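Local coordinates for uncharacterized protein Af_0446 (Archaeoglobus fulgidus DSM 4304, PDB 3BUT), which is of unknown function but belongs to the late embryogenesis abundant LEA_2 family and may bind lipids, at residues N28-Y41 with D52-A64. The protein carries 4 engineered substitutions. Numbering follows the deposited sequence.
Sequences NEDVVPIVVSGYHY and DGYENSPVTVKPA. Engineered in segment 52-64: A64 (natural residue Lys).
Y39 and Y41 both hold CG between the backbone N and the carbonyl carbon (chi1 55° and 64°), which lays each ring against the neighbouring strand. The Y39 ring takes E55 CB over one face, 3.9 Å from its centroid, a CH-pi contact. The Y41 ring is covered in the same way by G53 CA; G53, without a side chain, leaves room for the Y41 ring. These pairs belong to the antiparallel beta hairpin of strands 34-45 and 48-61, at one edge of the four-stranded sheet in this LEA_2 domain. The hairpin pairs as two ladders, Y39-Y41 with G53-E55 and I34-V36 with V59-V61. The register slips by one residue between them, around G38 and N56-P58. There water 1 lies 2.7 Å from Y54 OH and bonds S37 O and N56 ND2 weakly. Y54 OH also bonds T103, and the Y54 ring lies over Y39 O. Y39 OH reaches S72 of the facing sheet, while V36 and V59 pack on L69 there. On the other face of the hairpin V35 CG2 meets T60 CG2 at 3.6 Å, side by side. Before I34 the chain is a loop, and N28 closes this end. Its ND2 donates to V32 O at 2.8 Å and to V61 O at 3.1 Å; its OD1 accepts from D30 N in an Asx turn. An alanine here would lose all three bonds and would probably leave V61 O with I34 N alone of these two donors and the 28-33 loop freer to shift. P63 CG packs against V31 O. At the opposite end H40 NE2 donates to D52 OD1 at 2.8 Å, on the syn side and 30° out of the carboxylate plane.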
# COMPACT_ATOMS: atom_id res chain seq x y z
N ASN A 28 7.56 -37.05 -0.97
CA ASN A 28 6.81 -38.02 -1.75
C ASN A 28 6.68 -39.34 -0.99
O ASN A 28 7.67 -40.04 -0.76
CB ASN A 28 7.48 -38.24 -3.10
CG ASN A 28 6.64 -39.06 -4.06
OD1 ASN A 28 5.54 -39.49 -3.73
ND2 ASN A 28 7.15 -39.27 -5.26
N GLU A 29 5.44 -39.69 -0.63
CA GLU A 29 5.18 -40.90 0.15
C GLU A 29 4.57 -42.01 -0.71
O GLU A 29 4.00 -42.98 -0.19
CB GLU A 29 4.30 -40.57 1.36
CG GLU A 29 4.88 -39.47 2.23
CD GLU A 29 4.17 -39.30 3.56
OE1 GLU A 29 3.27 -40.10 3.87
OE2 GLU A 29 4.51 -38.35 4.29
N ASP A 30 4.72 -41.88 -2.02
CA ASP A 30 4.30 -42.92 -2.94
C ASP A 30 5.54 -43.66 -3.44
O ASP A 30 6.67 -43.26 -3.15
CB ASP A 30 3.52 -42.32 -4.11
CG ASP A 30 2.40 -43.22 -4.61
OD1 ASP A 30 2.58 -44.46 -4.62
OD2 ASP A 30 1.33 -42.69 -4.98
N VAL A 31 5.34 -44.75 -4.17
CA VAL A 31 6.47 -45.50 -4.70
C VAL A 31 6.81 -45.05 -6.13
O VAL A 31 7.77 -45.53 -6.73
CB VAL A 31 6.24 -47.05 -4.61
CG1 VAL A 31 6.19 -47.49 -3.14
CG2 VAL A 31 4.97 -47.47 -5.35
N VAL A 32 6.01 -44.14 -6.66
CA VAL A 32 6.22 -43.56 -8.00
C VAL A 32 6.51 -42.05 -7.85
O VAL A 32 6.22 -41.48 -6.80
CB VAL A 32 5.01 -43.82 -8.95
CG1 VAL A 32 4.88 -45.31 -9.23
CG2 VAL A 32 3.73 -43.26 -8.37
N PRO A 33 7.11 -41.42 -8.88
CA PRO A 33 7.39 -39.99 -8.71
C PRO A 33 6.17 -39.10 -8.92
O PRO A 33 5.28 -39.44 -9.70
CB PRO A 33 8.44 -39.71 -9.79
CG PRO A 33 8.15 -40.68 -10.85
CD PRO A 33 7.59 -41.91 -10.19
N ILE A 34 6.15 -37.98 -8.21
CA ILE A 34 5.12 -36.96 -8.37
C ILE A 34 5.68 -35.96 -9.37
O ILE A 34 6.85 -35.60 -9.29
CB ILE A 34 4.84 -36.24 -7.03
CG1 ILE A 34 4.21 -37.20 -6.02
CG2 ILE A 34 3.94 -35.01 -7.22
CD1 ILE A 34 4.07 -36.61 -4.62
N VAL A 35 4.87 -35.55 -10.35
CA VAL A 35 5.23 -34.41 -11.18
C VAL A 35 4.27 -33.26 -10.89
O VAL A 35 3.06 -33.43 -10.97
CB VAL A 35 5.22 -34.74 -12.69
CG1 VAL A 35 5.87 -33.60 -13.50
CG2 VAL A 35 5.94 -36.05 -12.96
N VAL A 36 4.82 -32.10 -10.52
CA VAL A 36 4.04 -30.88 -10.42
C VAL A 36 4.32 -30.11 -11.70
O VAL A 36 5.36 -29.47 -11.82
CB VAL A 36 4.42 -30.02 -9.18
CG1 VAL A 36 3.48 -28.83 -9.05
CG2 VAL A 36 4.39 -30.84 -7.90
N SER A 37 3.42 -30.21 -12.67
CA SER A 37 3.64 -29.60 -13.99
C SER A 37 3.51 -28.07 -13.97
O SER A 37 4.06 -27.38 -14.83
CB SER A 37 2.69 -30.20 -15.02
OG SER A 37 1.35 -30.02 -14.59
N GLY A 38 2.79 -27.56 -12.98
CA GLY A 38 2.61 -26.14 -12.82
C GLY A 38 1.60 -25.88 -11.73
O GLY A 38 1.26 -26.79 -10.98
N TYR A 39 1.12 -24.64 -11.66
CA TYR A 39 0.19 -24.22 -10.62
C TYR A 39 -0.57 -22.98 -11.06
O TYR A 39 -0.05 -22.13 -11.77
CB TYR A 39 0.93 -23.94 -9.31
CG TYR A 39 2.07 -22.93 -9.43
CD1 TYR A 39 3.33 -23.32 -9.87
CD2 TYR A 39 1.88 -21.59 -9.08
CE1 TYR A 39 4.37 -22.40 -9.99
CE2 TYR A 39 2.92 -20.66 -9.19
CZ TYR A 39 4.16 -21.08 -9.64
OH TYR A 39 5.18 -20.17 -9.76
N HIS A 40 -1.82 -22.90 -10.62
CA HIS A 40 -2.60 -21.68 -10.73
C HIS A 40 -2.60 -20.98 -9.38
O HIS A 40 -2.66 -21.63 -8.33
CB HIS A 40 -4.03 -21.99 -11.17
CG HIS A 40 -4.84 -20.77 -11.50
ND1 HIS A 40 -4.99 -20.32 -12.79
CD2 HIS A 40 -5.52 -19.91 -10.71
CE1 HIS A 40 -5.74 -19.22 -12.78
NE2 HIS A 40 -6.06 -18.95 -11.53
N TYR A 41 -2.52 -19.66 -9.39
CA TYR A 41 -2.61 -18.89 -8.15
C TYR A 41 -3.57 -17.74 -8.24
O TYR A 41 -3.76 -17.16 -9.31
CB TYR A 41 -1.23 -18.42 -7.69
CG TYR A 41 -0.55 -17.45 -8.62
CD1 TYR A 41 0.21 -17.91 -9.70
CD2 TYR A 41 -0.65 -16.08 -8.43
CE1 TYR A 41 0.83 -17.03 -10.56
CE2 TYR A 41 -0.03 -15.19 -9.28
CZ TYR A 41 0.71 -15.67 -10.34
OH TYR A 41 1.33 -14.78 -11.20
N ASP A 52 -4.02 -13.34 -10.39
CA ASP A 52 -4.71 -14.47 -11.00
C ASP A 52 -3.84 -14.97 -12.15
O ASP A 52 -3.88 -14.41 -13.25
CB ASP A 52 -6.08 -14.02 -11.53
CG ASP A 52 -6.86 -15.15 -12.18
OD1 ASP A 52 -6.90 -16.26 -11.62
OD2 ASP A 52 -7.45 -14.91 -13.25
N GLY A 53 -3.05 -16.01 -11.90
CA GLY A 53 -2.13 -16.48 -12.92
C GLY A 53 -1.84 -17.96 -12.93
O GLY A 53 -2.10 -18.66 -11.95
N TYR A 54 -1.30 -18.43 -14.05
CA TYR A 54 -0.80 -19.79 -14.18
C TYR A 54 0.66 -19.79 -14.61
O TYR A 54 1.02 -19.14 -15.58
CB TYR A 54 -1.62 -20.60 -15.20
CG TYR A 54 -1.36 -22.09 -15.10
CD1 TYR A 54 -2.11 -22.89 -14.24
CD2 TYR A 54 -0.35 -22.70 -15.86
CE1 TYR A 54 -1.87 -24.26 -14.14
CE2 TYR A 54 -0.09 -24.06 -15.76
CZ TYR A 54 -0.86 -24.83 -14.89
OH TYR A 54 -0.63 -26.19 -14.80
N GLU A 55 1.50 -20.54 -13.89
CA GLU A 55 2.94 -20.75 -14.19
C GLU A 55 3.19 -22.18 -14.69
O GLU A 55 2.81 -23.14 -14.10
CB GLU A 55 3.85 -20.46 -12.98
CG GLU A 55 4.92 -19.38 -13.12
CD GLU A 55 6.37 -19.91 -13.24
OE1 GLU A 55 6.75 -20.34 -14.33
OE2 GLU A 55 7.16 -19.88 -12.27
N ASN A 56 3.85 -22.29 -15.82
CA ASN A 56 4.19 -23.60 -16.34
C ASN A 56 5.65 -23.95 -16.06
O ASN A 56 6.54 -23.61 -16.84
CB ASN A 56 3.87 -23.66 -17.84
CG ASN A 56 4.12 -25.02 -18.46
OD1 ASN A 56 4.57 -25.11 -19.60
ND2 ASN A 56 3.84 -26.08 -17.72
N SER A 57 5.90 -24.62 -14.93
CA SER A 57 7.25 -25.03 -14.55
C SER A 57 7.25 -26.43 -13.93
O SER A 57 7.04 -26.58 -12.72
CB SER A 57 7.89 -24.01 -13.60
OG SER A 57 7.34 -24.09 -12.30
N PRO A 58 7.47 -27.47 -14.76
CA PRO A 58 7.36 -28.84 -14.28
C PRO A 58 8.52 -29.27 -13.39
O PRO A 58 9.68 -28.99 -13.70
CB PRO A 58 7.30 -29.67 -15.58
CG PRO A 58 7.17 -28.66 -16.70
CD PRO A 58 7.82 -27.42 -16.19
N VAL A 59 8.19 -29.92 -12.27
CA VAL A 59 9.17 -30.37 -11.27
C VAL A 59 8.80 -31.78 -10.81
O VAL A 59 7.64 -32.03 -10.48
CB VAL A 59 9.19 -29.42 -10.02
CG1 VAL A 59 9.97 -30.03 -8.86
CG2 VAL A 59 9.79 -28.07 -10.36
N THR A 60 9.76 -32.70 -10.79
CA THR A 60 9.53 -34.03 -10.20
C THR A 60 9.99 -34.14 -8.76
O THR A 60 10.99 -33.54 -8.37
CB THR A 60 10.24 -35.18 -10.94
OG1 THR A 60 11.57 -34.79 -11.31
CG2 THR A 60 9.47 -35.60 -12.16
N VAL A 61 9.25 -34.91 -7.97
CA VAL A 61 9.71 -35.36 -6.67
C VAL A 61 9.87 -36.88 -6.79
O VAL A 61 8.91 -37.58 -7.09
CB VAL A 61 8.73 -35.00 -5.53
CG1 VAL A 61 9.38 -35.21 -4.17
CG2 VAL A 61 8.25 -33.56 -5.66
N LYS A 62 11.10 -37.36 -6.57
CA LYS A 62 11.40 -38.79 -6.68
C LYS A 62 10.75 -39.55 -5.53
O LYS A 62 10.52 -38.98 -4.46
CB LYS A 62 12.92 -39.03 -6.70
CG LYS A 62 13.57 -38.80 -8.07
CD LYS A 62 14.74 -39.76 -8.33
CE LYS A 62 16.06 -39.30 -7.71
NZ LYS A 62 16.74 -38.24 -8.51
N PRO A 63 10.39 -40.85 -5.75
CA PRO A 63 9.75 -41.63 -4.67
C PRO A 63 10.58 -41.64 -3.39
O PRO A 63 11.80 -41.79 -3.48
CB PRO A 63 9.70 -43.05 -5.22
CG PRO A 63 9.86 -42.94 -6.67
CD PRO A 63 10.50 -41.65 -6.99
N ALA A 64 9.93 -41.46 -2.24
CA ALA A 64 10.56 -41.40 -0.91
C ALA A 64 11.51 -40.21 -0.65
O ALA A 64 12.11 -40.11 0.43
CB ALA A 64 11.24 -42.75 -0.54
O HOH W 1 1.50 -26.93 -16.26
O HOH W 2 8.11 -21.15 -10.36